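Local coordinates for putative uncharacterized protein PH0734 (Pyrococcus horikoshii, PDB 3D79) that is of unknown function but probably binds RNA through its C-terminal PUA domain, at residues K71-P76 / G128-V133; L142-A147 / K164-A169. One frame throughout, in Å; residues are numbered along the deposited sequence.

Contact 1 joins the two halves of the chain: 71-76 belongs to the pre-PUA-like part, 128-133 to the PUA domain. Contact 2 lies within the PUA domain, where 142-147 pairs with 164-169. The centres of the two contacts are 9 Å apart. Strands 130-135 and 141-147 are neighbours in one sheet and tie them together. Val-131 N lies 2.8 Å from Gly-145 O, and Val-133 O lies 2.8 Å from Leu-142 N; both are probable hydrogen bonds. Pro-76 O also packs against Ile-144 CG2 at 3.5 Å. Strand 130-135 thus meets 71-76 through its side chains and strand 141-147 through its backbone.

Contact 1: residues K71-P76 / G128-V133; sequences KDLIFP and GDFVFV
Phe-75 and Phe-130 carry this contact, and the two side chains run past one another in opposite senses. Each uses its CB against the other's ring. Phe-130 CB sits over one face of the Phe-75 ring, 3.3 Å from Phe-75 CD1. In return, Phe-75 CB lies over a face of the Phe-130 ring, 4.2 Å from its centroid, as a CH-pi contact offset toward the rim. The ring planes are inclined at 36° with centroids 5.3 Å apart, so the pair is neither a stack nor edge-to-face. Phe-75 CG is anti to the backbone N (chi1 -160°), which sets it beside the carbonyl carbon; from there the ring reaches strand 130-133. Its far end meets the backbone there, with Phe-75 CE2 3.4 Å from Val-131 O. The same CE2 also touches Phe-132 CB at 4.0 Å. Phe-130 turns the other way, with CG anti to the carbonyl carbon, beside the backbone N. Its ring extends back toward Leu-73, whose CB meets the ring edge at Phe-130 CE2, 3.8 Å away. Ile-74 O approaches the same ring obliquely, 3.6 Å from Phe-130 CD2. An alanine at Phe-75 would probably open a gap beside Val-131 and Phe-132 and leave Phe-130 CB without the ring it packs on.

The Ile-74 CB bond points away from strand 130-133, and its side chain touches Ile-24 and Leu-28 of helix 18-32. The two strands run nearly parallel, 18° apart, but their axes are 8.2 Å from each other and they belong to different sheets. The arrangement is an aromatic interface between domains: the edge strand of the pre-PUA-like sheet packs by side chains on a strand of the PUA domain.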
ATOM      1  N   LYS A  71     -14.383  -1.352   2.364  1.00 28.62           N
ATOM      2  CA  LYS A  71     -15.214  -2.129   3.302  1.00 29.70           C
ATOM      3  C   LYS A  71     -14.574  -2.305   4.683  1.00 29.66           C
ATOM      4  O   LYS A  71     -14.549  -1.351   5.469  1.00 30.28           O
ATOM      5  CB  LYS A  71     -15.751  -3.453   2.700  1.00 30.06           C
ATOM      6  CG  LYS A  71     -14.860  -4.169   1.674  1.00 31.82           C
ATOM      7  CD  LYS A  71     -14.086  -5.351   2.271  1.00 34.87           C
ATOM      8  CE  LYS A  71     -14.814  -6.690   2.067  1.00 36.26           C
ATOM      9  NZ  LYS A  71     -16.034  -6.843   2.927  1.00 37.78           N
ATOM     10  N   ASP A  72     -14.047  -3.490   4.979  1.00 29.25           N
ATOM     11  CA  ASP A  72     -13.400  -3.720   6.267  1.00 28.51           C
ATOM     12  C   ASP A  72     -11.900  -3.980   6.132  1.00 27.32           C
ATOM     13  O   ASP A  72     -11.229  -4.286   7.125  1.00 27.78           O
ATOM     14  CB  ASP A  72     -14.095  -4.853   7.040  1.00 28.99           C
ATOM     15  CG  ASP A  72     -13.844  -6.225   6.434  1.00 30.29           C
ATOM     16  OD1 ASP A  72     -13.788  -7.211   7.202  1.00 32.62           O
ATOM     17  OD2 ASP A  72     -13.711  -6.326   5.199  1.00 31.48           O
ATOM     18  N   LEU A  73     -11.376  -3.831   4.914  1.00 25.28           N
ATOM     19  CA  LEU A  73      -9.959  -4.107   4.652  1.00 23.15           C
ATOM     20  C   LEU A  73      -9.139  -2.834   4.492  1.00 21.55           C
ATOM     21  O   LEU A  73      -9.551  -1.905   3.798  1.00 20.58           O
ATOM     22  CB  LEU A  73      -9.790  -4.993   3.412  1.00 23.51           C
ATOM     23  CG  LEU A  73     -10.395  -6.402   3.435  1.00 23.88           C
ATOM     24  CD1 LEU A  73     -10.092  -7.107   2.121  1.00 24.61           C
ATOM     25  CD2 LEU A  73      -9.889  -7.226   4.611  1.00 24.70           C
ATOM     26  N   ILE A  74      -7.972  -2.811   5.135  1.00 19.47           N
ATOM     27  CA  ILE A  74      -7.113  -1.634   5.110  1.00 17.82           C
ATOM     28  C   ILE A  74      -5.757  -1.912   4.453  1.00 16.40           C
ATOM     29  O   ILE A  74      -5.321  -3.065   4.336  1.00 15.75           O
ATOM     30  CB  ILE A  74      -6.898  -1.018   6.539  1.00 17.72           C
ATOM     31  CG1 ILE A  74      -6.256  -2.023   7.499  1.00 18.13           C
ATOM     32  CG2 ILE A  74      -8.218  -0.524   7.123  1.00 18.41           C
ATOM     33  CD1 ILE A  74      -4.751  -2.082   7.431  1.00 19.84           C
ATOM     34  N   PHE A  75      -5.102  -0.836   4.031  1.00 15.12           N
ATOM     35  CA  PHE A  75      -3.732  -0.903   3.531  1.00 14.34           C
ATOM     36  C   PHE A  75      -3.111   0.486   3.628  1.00 13.68           C
ATOM     37  O   PHE A  75      -3.819   1.480   3.506  1.00 13.32           O
ATOM     38  CB  PHE A  75      -3.687  -1.396   2.081  1.00 14.36           C
ATOM     39  CG  PHE A  75      -2.346  -1.945   1.675  1.00 14.31           C
ATOM     40  CD1 PHE A  75      -1.896  -3.162   2.183  1.00 14.38           C
ATOM     41  CD2 PHE A  75      -1.529  -1.246   0.785  1.00 15.16           C
ATOM     42  CE1 PHE A  75      -0.656  -3.674   1.824  1.00 14.59           C
ATOM     43  CE2 PHE A  75      -0.289  -1.752   0.417  1.00 15.52           C
ATOM     44  CZ  PHE A  75       0.151  -2.970   0.935  1.00 14.74           C
ATOM     45  N   PRO A  76      -1.789   0.568   3.880  1.00 13.48           N
ATOM     46  CA  PRO A  76      -1.179   1.901   3.908  1.00 13.26           C
ATOM     47  C   PRO A  76      -1.403   2.738   2.647  1.00 13.21           C
ATOM     48  O   PRO A  76      -1.356   2.215   1.531  1.00 13.46           O
ATOM     49  CB  PRO A  76       0.320   1.595   4.065  1.00 13.57           C
ATOM     50  CG  PRO A  76       0.351   0.285   4.756  1.00 13.21           C
ATOM     51  CD  PRO A  76      -0.808  -0.489   4.197  1.00 13.50           C
ATOM     52  N   GLY A 128      -4.441 -11.974  -4.976  1.00 19.56           N
ATOM     53  CA  GLY A 128      -5.488 -11.400  -4.135  1.00 19.04           C
ATOM     54  C   GLY A 128      -4.975 -10.523  -3.010  1.00 18.34           C
ATOM     55  O   GLY A 128      -5.735  -9.730  -2.450  1.00 18.59           O
ATOM     56  N   ASP A 129      -3.689 -10.672  -2.682  1.00 17.85           N
ATOM     57  CA  ASP A 129      -3.044  -9.886  -1.617  1.00 17.49           C
ATOM     58  C   ASP A 129      -2.948  -8.418  -1.992  1.00 16.80           C
ATOM     59  O   ASP A 129      -2.688  -8.084  -3.154  1.00 16.58           O
ATOM     60  CB  ASP A 129      -1.623 -10.401  -1.339  1.00 17.62           C
ATOM     61  CG  ASP A 129      -1.585 -11.671  -0.493  1.00 19.14           C
ATOM     62  OD1 ASP A 129      -2.647 -12.157  -0.040  1.00 21.06           O
ATOM     63  OD2 ASP A 129      -0.467 -12.179  -0.265  1.00 20.76           O
ATOM     64  N   PHE A 130      -3.140  -7.541  -1.004  1.00 16.16           N
ATOM     65  CA  PHE A 130      -2.796  -6.131  -1.141  1.00 15.80           C
ATOM     66  C   PHE A 130      -1.282  -6.030  -1.262  1.00 14.89           C
ATOM     67  O   PHE A 130      -0.550  -6.694  -0.525  1.00 14.69           O
ATOM     68  CB  PHE A 130      -3.195  -5.349   0.109  1.00 16.60           C
ATOM     69  CG  PHE A 130      -4.611  -4.862   0.119  1.00 18.72           C
ATOM     70  CD1 PHE A 130      -5.172  -4.249  -0.998  1.00 21.43           C
ATOM     71  CD2 PHE A 130      -5.373  -4.979   1.275  1.00 21.42           C
ATOM     72  CE1 PHE A 130      -6.486  -3.782  -0.970  1.00 22.94           C
ATOM     73  CE2 PHE A 130      -6.681  -4.518   1.316  1.00 22.61           C
ATOM     74  CZ  PHE A 130      -7.240  -3.913   0.190  1.00 21.73           C
ATOM     75  N   VAL A 131      -0.817  -5.194  -2.184  1.00 14.01           N
ATOM     76  CA  VAL A 131       0.619  -4.985  -2.378  1.00 13.36           C
ATOM     77  C   VAL A 131       0.901  -3.496  -2.559  1.00 12.99           C
ATOM     78  O   VAL A 131      -0.007  -2.722  -2.856  1.00 12.79           O
ATOM     79  CB  VAL A 131       1.167  -5.767  -3.609  1.00 13.22           C
ATOM     80  CG1 VAL A 131       1.073  -7.289  -3.382  1.00 13.71           C
ATOM     81  CG2 VAL A 131       0.466  -5.345  -4.906  1.00 13.67           C
ATOM     82  N   PHE A 132       2.153  -3.086  -2.368  1.00 12.44           N
ATOM     83  CA  PHE A 132       2.555  -1.757  -2.802  1.00 12.73           C
ATOM     84  C   PHE A 132       3.598  -1.860  -3.903  1.00 12.58           C
ATOM     85  O   PHE A 132       4.289  -2.876  -4.025  1.00 12.38           O
ATOM     86  CB  PHE A 132       3.062  -0.876  -1.645  1.00 12.97           C
ATOM     87  CG  PHE A 132       4.363  -1.331  -1.061  1.00 13.74           C
ATOM     88  CD1 PHE A 132       5.568  -0.835  -1.545  1.00 14.25           C
ATOM     89  CD2 PHE A 132       4.386  -2.260  -0.023  1.00 15.30           C
ATOM     90  CE1 PHE A 132       6.780  -1.267  -1.015  1.00 14.11           C
ATOM     91  CE2 PHE A 132       5.593  -2.686   0.519  1.00 15.00           C
ATOM     92  CZ  PHE A 132       6.789  -2.189   0.018  1.00 13.60           C
ATOM     93  N   VAL A 133       3.693  -0.797  -4.693  1.00 12.51           N
ATOM     94  CA  VAL A 133       4.572  -0.744  -5.851  1.00 12.76           C
ATOM     95  C   VAL A 133       5.625   0.322  -5.589  1.00 13.24           C
ATOM     96  O   VAL A 133       5.286   1.450  -5.249  1.00 13.23           O
ATOM     97  CB  VAL A 133       3.784  -0.390  -7.133  1.00 13.12           C
ATOM     98  CG1 VAL A 133       4.697  -0.439  -8.359  1.00 12.98           C
ATOM     99  CG2 VAL A 133       2.587  -1.334  -7.309  1.00 13.36           C
TER

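Contact 2: residues L142-A147 / K164-A169; sequences LAIGIA and KVIHHA
Ile-144 and His-167 face each other as an antiparallel hydrogen-bonded pair, and the tight part of the contact gathers round them. Ile-144 N donates to His-167 O at 2.8 Å, nearly along the C=O axis. Ile-144 O takes a straight bond from Ile-166 N at 2.9 Å and a weak one from His-167 N at 3.4 Å. Ile-166 and His-167 thus share one partner, which makes a classic beta bulge where the chain turns a corner. The side chains of Ile-144 and His-167 cross obliquely. Ile-144 CG1 lies between the backbone N and the carbonyl carbon (chi1 59°) and touches His-167 CB at 3.7 Å. Ile-144 CD1 meets the imidazole at its edge, in the ring plane, 3.9 Å from His-167 ND1. That nitrogen is buried and has no partner in the model.

Gly-145 passes close to the second strand, its CA 3.1 Å from Lys-164 O. A CB on Gly-145 would clash with that oxygen. On the face opposite Ile-144 and His-167, Ala-143 CB meets Val-165 CG1 at 3.8 Å. At that end His-168 keeps its CB near Ala-143 while its ring leads away, and ND1 bonds Ala-169 O.

The Lys-164 end faces solvent and is looser. Two backbone bonds still join Ile-146 and Lys-164, but Ile-146 CG1 is 4.4 Å from Ile-166 CG2. The Lys-164 side chain bends at chi2 (73°) and leads away from the first strand to a salt bridge with Asp-112.

Strand 141-147 lies between 130-135 on one side and 161-165 with 167-168 on the other. Helix 104-108 covers Leu-142, Ala-143 and Ala-169. Helix 78-84 packs on Ile-144 through Leu-81, and on His-167 and Ala-169 through Val-78.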
ATOM      1  N   LEU A 142       4.904   4.160  -5.584  1.00 15.27           N
ATOM      2  CA  LEU A 142       4.157   4.756  -6.681  1.00 14.67           C
ATOM      3  C   LEU A 142       2.667   4.490  -6.526  1.00 14.07           C
ATOM      4  O   LEU A 142       1.835   5.282  -6.970  1.00 14.15           O
ATOM      5  CB  LEU A 142       4.600   4.152  -8.017  1.00 14.81           C
ATOM      6  CG  LEU A 142       6.091   4.065  -8.337  1.00 14.72           C
ATOM      7  CD1 LEU A 142       6.283   3.334  -9.649  1.00 15.41           C
ATOM      8  CD2 LEU A 142       6.707   5.459  -8.391  1.00 16.19           C
ATOM      9  N   ALA A 143       2.340   3.363  -5.905  1.00 13.66           N
ATOM     10  CA  ALA A 143       0.965   2.861  -5.943  1.00 13.03           C
ATOM     11  C   ALA A 143       0.732   1.739  -4.952  1.00 12.96           C
ATOM     12  O   ALA A 143       1.675   1.134  -4.442  1.00 12.72           O
ATOM     13  CB  ALA A 143       0.632   2.367  -7.355  1.00 13.20           C
ATOM     14  N   ILE A 144      -0.546   1.462  -4.703  1.00 12.55           N
ATOM     15  CA  ILE A 144      -0.952   0.276  -3.974  1.00 12.57           C
ATOM     16  C   ILE A 144      -2.013  -0.437  -4.804  1.00 12.57           C
ATOM     17  O   ILE A 144      -2.666   0.187  -5.657  1.00 12.54           O
ATOM     18  CB  ILE A 144      -1.474   0.592  -2.542  1.00 12.60           C
ATOM     19  CG1 ILE A 144      -2.677   1.540  -2.577  1.00 12.77           C
ATOM     20  CG2 ILE A 144      -0.346   1.195  -1.676  1.00 13.28           C
ATOM     21  CD1 ILE A 144      -3.450   1.603  -1.260  1.00 12.89           C
ATOM     22  N   GLY A 145      -2.170  -1.731  -4.568  1.00 12.68           N
ATOM     23  CA  GLY A 145      -3.125  -2.510  -5.352  1.00 13.37           C
ATOM     24  C   GLY A 145      -3.267  -3.952  -4.935  1.00 13.76           C
ATOM     25  O   GLY A 145      -2.844  -4.353  -3.849  1.00 13.51           O
ATOM     26  N   ILE A 146      -3.884  -4.728  -5.820  1.00 14.09           N
ATOM     27  CA  ILE A 146      -4.166  -6.129  -5.578  1.00 15.13           C
ATOM     28  C   ILE A 146      -3.340  -6.976  -6.532  1.00 14.90           C
ATOM     29  O   ILE A 146      -3.355  -6.749  -7.751  1.00 15.12           O
ATOM     30  CB  ILE A 146      -5.670  -6.442  -5.792  1.00 14.70           C
ATOM     31  CG1 ILE A 146      -6.530  -5.528  -4.912  1.00 16.12           C
ATOM     32  CG2 ILE A 146      -5.953  -7.927  -5.525  1.00 16.04           C
ATOM     33  CD1 ILE A 146      -8.029  -5.647  -5.150  1.00 16.86           C
ATOM     34  N   ALA A 147      -2.622  -7.946  -5.971  1.00 15.10           N
ATOM     35  CA  ALA A 147      -1.818  -8.873  -6.758  1.00 15.38           C
ATOM     36  C   ALA A 147      -2.698  -9.757  -7.631  1.00 15.69           C
ATOM     37  O   ALA A 147      -3.674 -10.342  -7.155  1.00 16.06           O
ATOM     38  CB  ALA A 147      -0.970  -9.730  -5.854  1.00 15.21           C
ATOM     39  N   LYS A 164      -3.407  -5.007 -10.043  1.00 14.31           N
ATOM     40  CA  LYS A 164      -4.512  -4.077 -10.249  1.00 14.99           C
ATOM     41  C   LYS A 164      -4.351  -2.914  -9.278  1.00 14.89           C
ATOM     42  O   LYS A 164      -4.555  -3.082  -8.072  1.00 15.16           O
ATOM     43  CB  LYS A 164      -5.867  -4.776 -10.028  1.00 15.06           C
ATOM     44  CG  LYS A 164      -7.080  -3.908 -10.361  1.00 18.16           C
ATOM     45  CD  LYS A 164      -7.213  -3.759 -11.881  1.00 20.60           C
ATOM     46  CE  LYS A 164      -8.084  -2.589 -12.243  1.00 22.36           C
ATOM     47  NZ  LYS A 164      -7.872  -2.180 -13.653  1.00 22.25           N
ATOM     48  N   VAL A 165      -3.980  -1.748  -9.802  1.00 14.78           N
ATOM     49  CA  VAL A 165      -3.756  -0.559  -8.972  1.00 14.79           C
ATOM     50  C   VAL A 165      -5.090   0.022  -8.494  1.00 15.25           C
ATOM     51  O   VAL A 165      -6.044   0.134  -9.273  1.00 15.27           O
ATOM     52  CB  VAL A 165      -2.912   0.506  -9.705  1.00 14.80           C
ATOM     53  CG1 VAL A 165      -2.810   1.789  -8.876  1.00 14.34           C
ATOM     54  CG2 VAL A 165      -1.519  -0.052 -10.003  1.00 14.67           C
ATOM     55  N   ILE A 166      -5.156   0.362  -7.208  1.00 14.99           N
ATOM     56  CA  ILE A 166      -6.366   0.963  -6.631  1.00 15.32           C
ATOM     57  C   ILE A 166      -6.143   2.398  -6.140  1.00 15.14           C
ATOM     58  O   ILE A 166      -7.098   3.122  -5.854  1.00 15.13           O
ATOM     59  CB  ILE A 166      -6.974   0.083  -5.494  1.00 15.41           C
ATOM     60  CG1 ILE A 166      -6.051   0.042  -4.265  1.00 15.30           C
ATOM     61  CG2 ILE A 166      -7.300  -1.322  -6.012  1.00 15.64           C
ATOM     62  CD1 ILE A 166      -6.653  -0.694  -3.056  1.00 16.55           C
ATOM     63  N   HIS A 167      -4.876   2.796  -6.043  1.00 14.59           N
ATOM     64  CA  HIS A 167      -4.501   4.121  -5.578  1.00 14.08           C
ATOM     65  C   HIS A 167      -3.048   4.344  -5.975  1.00 14.30           C
ATOM     66  O   HIS A 167      -2.201   3.478  -5.753  1.00 13.74           O
ATOM     67  CB  HIS A 167      -4.724   4.246  -4.054  1.00 14.21           C
ATOM     68  CG  HIS A 167      -4.049   5.427  -3.423  1.00 13.65           C
ATOM     69  ND1 HIS A 167      -3.395   5.348  -2.210  1.00 15.84           N
ATOM     70  CD2 HIS A 167      -3.926   6.712  -3.831  1.00 13.58           C
ATOM     71  CE1 HIS A 167      -2.892   6.532  -1.906  1.00 12.96           C
ATOM     72  NE2 HIS A 167      -3.195   7.375  -2.875  1.00 16.55           N
ATOM     73  N   HIS A 168      -2.768   5.487  -6.591  1.00 15.05           N
ATOM     74  CA  HIS A 168      -1.404   5.812  -6.995  1.00 15.99           C
ATOM     75  C   HIS A 168      -1.052   7.255  -6.671  1.00 16.64           C
ATOM     76  O   HIS A 168      -1.940   8.099  -6.517  1.00 16.51           O
ATOM     77  CB  HIS A 168      -1.175   5.508  -8.484  1.00 16.07           C
ATOM     78  CG  HIS A 168      -2.003   6.342  -9.417  1.00 16.69           C
ATOM     79  ND1 HIS A 168      -1.604   7.586  -9.860  1.00 17.21           N
ATOM     80  CD2 HIS A 168      -3.193   6.094 -10.015  1.00 16.90           C
ATOM     81  CE1 HIS A 168      -2.521   8.073 -10.679  1.00 18.05           C
ATOM     82  NE2 HIS A 168      -3.498   7.191 -10.783  1.00 17.64           N
ATOM     83  N   ALA A 169       0.247   7.530  -6.551  1.00 17.94           N
ATOM     84  CA  ALA A 169       0.714   8.897  -6.358  1.00 18.99           C
ATOM     85  C   ALA A 169       0.209   9.747  -7.527  1.00 20.37           C
ATOM     86  O   ALA A 169       0.154   9.270  -8.666  1.00 20.81           O
ATOM     87  CB  ALA A 169       2.238   8.941  -6.262  1.00 19.00           C
TER